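Local structure of nodulation fucosyltransferase NodZ (Bradyrhizobium sp., 2HHC) at residues Arg99-Glu102 with Gln103-Arg106; Pro86-Trp89 with Asn90-Ser93. The protein is a rhizobial nodulation protein of the NodZ family, placed in the GT-B clan, with two alpha/beta lobes each built on a mixed beta-sheet. One frame throughout, in Å; residues are numbered along the deposited sequence. Where two conformers were deposited one is given.

How the interactions relate
Interaction 2 comes first along the chain: residues 86-93 include a short 3-10 turn (87-90) in the loop that follows strand 84-85, and residues 99-106 of interaction 1 then open helix 101-116. Their centres are 13 Å apart. Two lines of evidence show that they form one patch. Arg-99 makes a cation-pi contact with Trp-88, its NH1 coming 3.3 Å from Trp-88 CE3, and Gln-103 NE2 packs 3.4 Å from Trp-88 CD1. In addition, both interactions touch the same phosphate ion. Loop and helix together form the crossover from edge strand 84-85 to its parallel neighbour 125-128, so the patch ties the start of the crossover helix to the loop before it.

Interaction 1. Residues Arg99-Glu102 with Gln103-Arg106. With PO4 (phosphate ion), chain B.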
loop_
_atom_site.group_PDB
_atom_site.type_symbol
_atom_site.label_atom_id
_atom_site.label_comp_id
_atom_site.label_asym_id
_atom_site.label_seq_id
_atom_site.Cartn_x
_atom_site.Cartn_y
_atom_site.Cartn_z
ATOM N N ARG A 99 -21.171 -10.803 -4.707
ATOM C CA ARG A 99 -20.461 -10.000 -3.701
ATOM C C ARG A 99 -20.287 -8.569 -4.207
ATOM O O ARG A 99 -19.184 -8.182 -4.549
ATOM C CB ARG A 99 -19.156 -10.700 -3.296
ATOM C CG ARG A 99 -18.428 -10.037 -2.129
ATOM C CD ARG A 99 -17.254 -10.803 -1.574
ATOM N NE ARG A 99 -16.572 -9.960 -0.587
ATOM C CZ ARG A 99 -16.997 -9.734 0.641
ATOM N NH1 ARG A 99 -18.046 -10.367 1.101
ATOM N NH2 ARG A 99 -16.364 -8.886 1.417
ATOM N N PRO A 100 -21.386 -7.795 -4.230
ATOM C CA PRO A 100 -21.379 -6.447 -4.774
ATOM C C PRO A 100 -20.696 -5.468 -3.830
ATOM O O PRO A 100 -20.506 -5.769 -2.659
ATOM C CB PRO A 100 -22.853 -6.112 -4.854
ATOM C CG PRO A 100 -23.472 -6.905 -3.835
ATOM C CD PRO A 100 -22.716 -8.167 -3.736
ATOM N N ASP A 101 -20.401 -4.293 -4.371
ATOM C CA ASP A 101 -19.680 -3.282 -3.616
ATOM C C ASP A 101 -20.454 -2.884 -2.364
ATOM O O ASP A 101 -19.819 -2.718 -1.319
ATOM C CB ASP A 101 -19.370 -2.062 -4.497
ATOM C CG ASP A 101 -18.135 -2.270 -5.383
ATOM O OD1 ASP A 101 -17.507 -3.356 -5.404
ATOM O OD2 ASP A 101 -17.762 -1.285 -6.071
ATOM N N GLU A 102 -21.779 -2.857 -2.428
ATOM C CA GLU A 102 -22.586 -2.505 -1.245
ATOM C C GLU A 102 -22.294 -3.465 -0.084
ATOM O O GLU A 102 -22.216 -3.038 1.067
ATOM C CB GLU A 102 -24.085 -2.338 -1.541
ATOM C CG GLU A 102 -24.857 -3.558 -1.917
ATOM C CD GLU A 102 -26.339 -3.241 -1.965
ATOM O OE1 GLU A 102 -26.974 -3.033 -0.887
ATOM O OE2 GLU A 102 -26.871 -3.160 -3.098
ATOM N N GLN A 103 -22.098 -4.749 -0.381
ATOM C CA GLN A 103 -21.798 -5.722 0.652
ATOM C C GLN A 103 -20.370 -5.531 1.182
ATOM O O GLN A 103 -20.125 -5.665 2.359
ATOM C CB GLN A 103 -21.960 -7.178 0.119
ATOM C CG GLN A 103 -21.641 -8.270 1.173
ATOM C CD GLN A 103 -22.526 -8.182 2.391
ATOM O OE1 GLN A 103 -23.728 -7.804 2.281
ATOM N NE2 GLN A 103 -21.984 -8.519 3.538
ATOM N N ILE A 104 -19.404 -5.280 0.310
ATOM C CA ILE A 104 -18.045 -5.065 0.724
ATOM C C ILE A 104 -17.981 -3.840 1.662
ATOM O O ILE A 104 -17.312 -3.879 2.704
ATOM C CB ILE A 104 -17.126 -4.865 -0.508
ATOM C CG1 ILE A 104 -17.134 -6.116 -1.413
ATOM C CG2 ILE A 104 -15.736 -4.474 -0.096
ATOM C CD1 ILE A 104 -16.480 -5.863 -2.809
ATOM N N PHE A 105 -18.697 -2.794 1.286
ATOM C CA PHE A 105 -18.746 -1.553 2.111
ATOM C C PHE A 105 -19.420 -1.768 3.475
ATOM O O PHE A 105 -18.939 -1.280 4.487
ATOM C CB PHE A 105 -19.412 -0.393 1.393
ATOM C CG PHE A 105 -18.718 0.022 0.114
ATOM C CD1 PHE A 105 -17.377 -0.212 -0.066
ATOM C CD2 PHE A 105 -19.447 0.598 -0.924
ATOM C CE1 PHE A 105 -16.736 0.146 -1.233
ATOM C CE2 PHE A 105 -18.792 0.973 -2.122
ATOM C CZ PHE A 105 -17.427 0.732 -2.245
ATOM N N ARG A 106 -20.477 -2.552 3.487
ATOM C CA ARG A 106 -21.118 -2.964 4.733
ATOM C C ARG A 106 -20.107 -3.689 5.620
ATOM O O ARG A 106 -20.036 -3.445 6.835
ATOM C CB ARG A 106 -22.300 -3.852 4.364
ATOM C CG ARG A 106 -23.074 -4.517 5.457
ATOM C CD ARG A 106 -24.298 -5.210 4.826
ATOM N NE ARG A 106 -24.969 -4.291 3.895
ATOM C CZ ARG A 106 -25.334 -4.514 2.613
ATOM N NH1 ARG A 106 -25.152 -5.666 1.987
ATOM N NH2 ARG A 106 -25.976 -3.546 1.948
HETATM P P PO4 B . -23.707 -8.994 6.697
HETATM O O1 PO4 B . -24.078 -7.621 6.122
HETATM O O2 PO4 B . -22.159 -9.231 6.875
HETATM O O3 PO4 B . -24.430 -9.116 8.017
HETATM O O4 PO4 B . -24.322 -10.027 5.771
#
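Glu-102 OE1 and Arg-106 NH2 form a salt bridge of 3.0 Å, one turn apart, with the two side chains side by side. The carboxylate uses its anti lone pair, and OE1 lies in the guanidinium plane, although the two groups are turned 58° against each other. Another bond steadies the same guanidinium: Arg-106 NH1 donates to Gln-103 OE1 at 2.6 Å, from above the amide carbonyl plane. Glu-102 O sits over the centre of one guanidinium face while accepting Arg-106 N at 3.0 Å. These are the opening turns of helix 101-116, the crossover helix of a beta-alpha-beta unit. Pro-100 is its N-cap residue, with its O taking Ile-104 N at 3.2 Å and, weakly, Gln-103 N. Asp-101 O accepts Phe-105 N at 2.8 Å and also lies over one face of the Phe-105 ring, offset toward the rim. Arg-99 reaches forward alongside the first turn, with CG anti to the backbone N (chi1 -173°) and the chain extended; its NE comes 4.0 Å from Ile-104 CG1. Beyond this shell, Glu-107 forms a salt bridge with Arg-99 NH2 and accepts Gln-103 NE2, which also makes a weak, 3.4 Å bond to phosphate O1.

Interaction 2. Residues Pro86-Trp89 with Asn90-Ser93; sequences PRWW and NRPS. With PO4 (phosphate ion), chain B.
A 3-10 turn following strand 84-85 brings Arg-87 and Trp-88 against Asn-90 and Arg-91, and its backbone bonds span three residues: Asn-90 N to Arg-87 O at 2.9 Å and Arg-91 N to Trp-88 O at 3.1 Å. The chain enters the turn through Pro-86, which follows a cis peptide bond. Arg-87 O also receives a weak bond from Asn-90 ND2 at 3.3 Å, while Asn-90 OD1 accepts the backbone N of Phe-84, linking the turn to the edge strand. In the conformer described, Arg-91 turns back beside Trp-88: CG lies beside the backbone N (chi1 -63°), and the extended chain takes NE to 3.6 Å from Trp-88 CD1. The guanidinium stands almost perpendicular to the indole, 86° between planes, and carries Trp-88 CA over one face. Trp-89 turns its indole toward helix 101-116, where NE1 bonds to Glu-107. Trp-88 N donates to phosphate O2 at 3.2 Å; in this conformer Arg-91 NH2 adds a weak bond to O4 at 2.6 Å. A backbone N-H and, in this conformer, a probably positive side chain would suit an anion here, although this ion probably came from the crystallisation liquor.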
loop_
_atom_site.group_PDB
_atom_site.type_symbol
_atom_site.label_atom_id
_atom_site.label_comp_id
_atom_site.label_asym_id
_atom_site.label_seq_id
_atom_site.Cartn_x
_atom_site.Cartn_y
_atom_site.Cartn_z
ATOM N N PRO A 86 -17.267 -11.029 9.160
ATOM C CA PRO A 86 -18.688 -10.638 9.192
ATOM C C PRO A 86 -19.647 -11.804 8.902
ATOM O O PRO A 86 -19.250 -12.854 8.395
ATOM C CB PRO A 86 -18.750 -9.587 8.085
ATOM C CG PRO A 86 -17.388 -9.015 8.020
ATOM C CD PRO A 86 -16.509 -10.222 8.194
ATOM N N ARG A 87 -20.902 -11.624 9.268
ATOM C CA ARG A 87 -21.869 -12.737 9.248
ATOM C C ARG A 87 -22.107 -13.288 7.849
ATOM O O ARG A 87 -22.443 -14.458 7.690
ATOM C CB ARG A 87 -23.187 -12.320 9.910
ATOM C CG ARG A 87 -22.956 -12.024 11.369
ATOM C CD ARG A 87 -24.200 -11.776 12.227
ATOM N NE ARG A 87 -23.975 -10.617 13.113
ATOM C CZ ARG A 87 -22.937 -10.466 13.960
ATOM N NH1 ARG A 87 -21.987 -11.401 14.095
ATOM N NH2 ARG A 87 -22.834 -9.360 14.694
ATOM N N TRP A 88 -21.909 -12.444 6.844
ATOM C CA TRP A 88 -22.038 -12.893 5.433
ATOM C C TRP A 88 -21.248 -14.143 5.125
ATOM O O TRP A 88 -21.691 -14.965 4.365
ATOM C CB TRP A 88 -21.562 -11.770 4.524
ATOM C CG TRP A 88 -21.745 -11.977 3.043
ATOM C CD1 TRP A 88 -22.802 -11.581 2.302
ATOM C CD2 TRP A 88 -20.775 -12.512 2.130
ATOM N NE1 TRP A 88 -22.566 -11.856 0.956
ATOM C CE2 TRP A 88 -21.366 -12.471 0.834
ATOM C CE3 TRP A 88 -19.507 -13.073 2.271
ATOM C CZ2 TRP A 88 -20.681 -12.889 -0.323
ATOM C CZ3 TRP A 88 -18.864 -13.563 1.101
ATOM C CH2 TRP A 88 -19.451 -13.442 -0.157
ATOM N N TRP A 89 -20.106 -14.311 5.772
ATOM C CA TRP A 89 -19.199 -15.411 5.536
ATOM C C TRP A 89 -19.708 -16.727 6.078
ATOM O O TRP A 89 -19.086 -17.768 5.825
ATOM C CB TRP A 89 -17.785 -15.087 6.075
ATOM C CG TRP A 89 -17.170 -14.004 5.200
ATOM C CD1 TRP A 89 -17.316 -12.651 5.308
ATOM C CD2 TRP A 89 -16.396 -14.232 4.013
ATOM N NE1 TRP A 89 -16.668 -12.028 4.278
ATOM C CE2 TRP A 89 -16.098 -12.967 3.466
ATOM C CE3 TRP A 89 -15.912 -15.369 3.381
ATOM C CZ2 TRP A 89 -15.357 -12.814 2.289
ATOM C CZ3 TRP A 89 -15.161 -15.214 2.233
ATOM C CH2 TRP A 89 -14.884 -13.948 1.695
ATOM N N ASN A 90 -20.814 -16.703 6.817
ATOM C CA ASN A 90 -21.459 -17.962 7.235
ATOM C C ASN A 90 -22.456 -18.514 6.194
ATOM O O ASN A 90 -22.972 -19.622 6.381
ATOM C CB ASN A 90 -22.195 -17.746 8.553
ATOM C CG ASN A 90 -21.260 -17.423 9.687
ATOM O OD1 ASN A 90 -20.381 -18.198 10.009
ATOM N ND2 ASN A 90 -21.440 -16.291 10.271
ATOM N N ARG A 91 -22.739 -17.723 5.163
ATOM C CA ARG A 91 -23.703 -18.119 4.109
ATOM C C ARG A 91 -23.150 -19.279 3.313
ATOM O O ARG A 91 -21.941 -19.387 3.144
ATOM C CB ARG A 91 -24.030 -16.918 3.206
ATOM C CG ARG A 91 -24.710 -15.801 3.958
ATOM C CD ARG A 91 -25.468 -14.800 3.122
ATOM N NE ARG A 91 -25.506 -13.493 3.789
ATOM C CZ ARG A 91 -26.102 -13.213 4.956
ATOM N NH1 ARG A 91 -26.768 -14.127 5.632
ATOM N NH2 ARG A 91 -26.027 -11.985 5.455
ATOM N N PRO A 92 -24.042 -20.116 2.760
ATOM C CA PRO A 92 -23.577 -21.155 1.849
ATOM C C PRO A 92 -22.802 -20.591 0.680
ATOM O O PRO A 92 -23.074 -19.453 0.268
ATOM C CB PRO A 92 -24.866 -21.769 1.374
ATOM C CG PRO A 92 -25.830 -21.551 2.511
ATOM C CD PRO A 92 -25.493 -20.167 2.954
ATOM N N SER A 93 -21.841 -21.350 0.160
ATOM C CA SER A 93 -20.996 -20.854 -0.929
ATOM C C SER A 93 -21.758 -20.424 -2.175
ATOM O O SER A 93 -21.403 -19.417 -2.801
ATOM C CB SER A 93 -19.967 -21.942 -1.284
ATOM O OG SER A 93 -19.067 -22.121 -0.187
HETATM P P PO4 B . -23.707 -8.994 6.697
HETATM O O1 PO4 B . -24.078 -7.621 6.122
HETATM O O2 PO4 B . -22.159 -9.231 6.875
HETATM O O3 PO4 B . -24.430 -9.116 8.017
HETATM O O4 PO4 B . -24.322 -10.027 5.771
#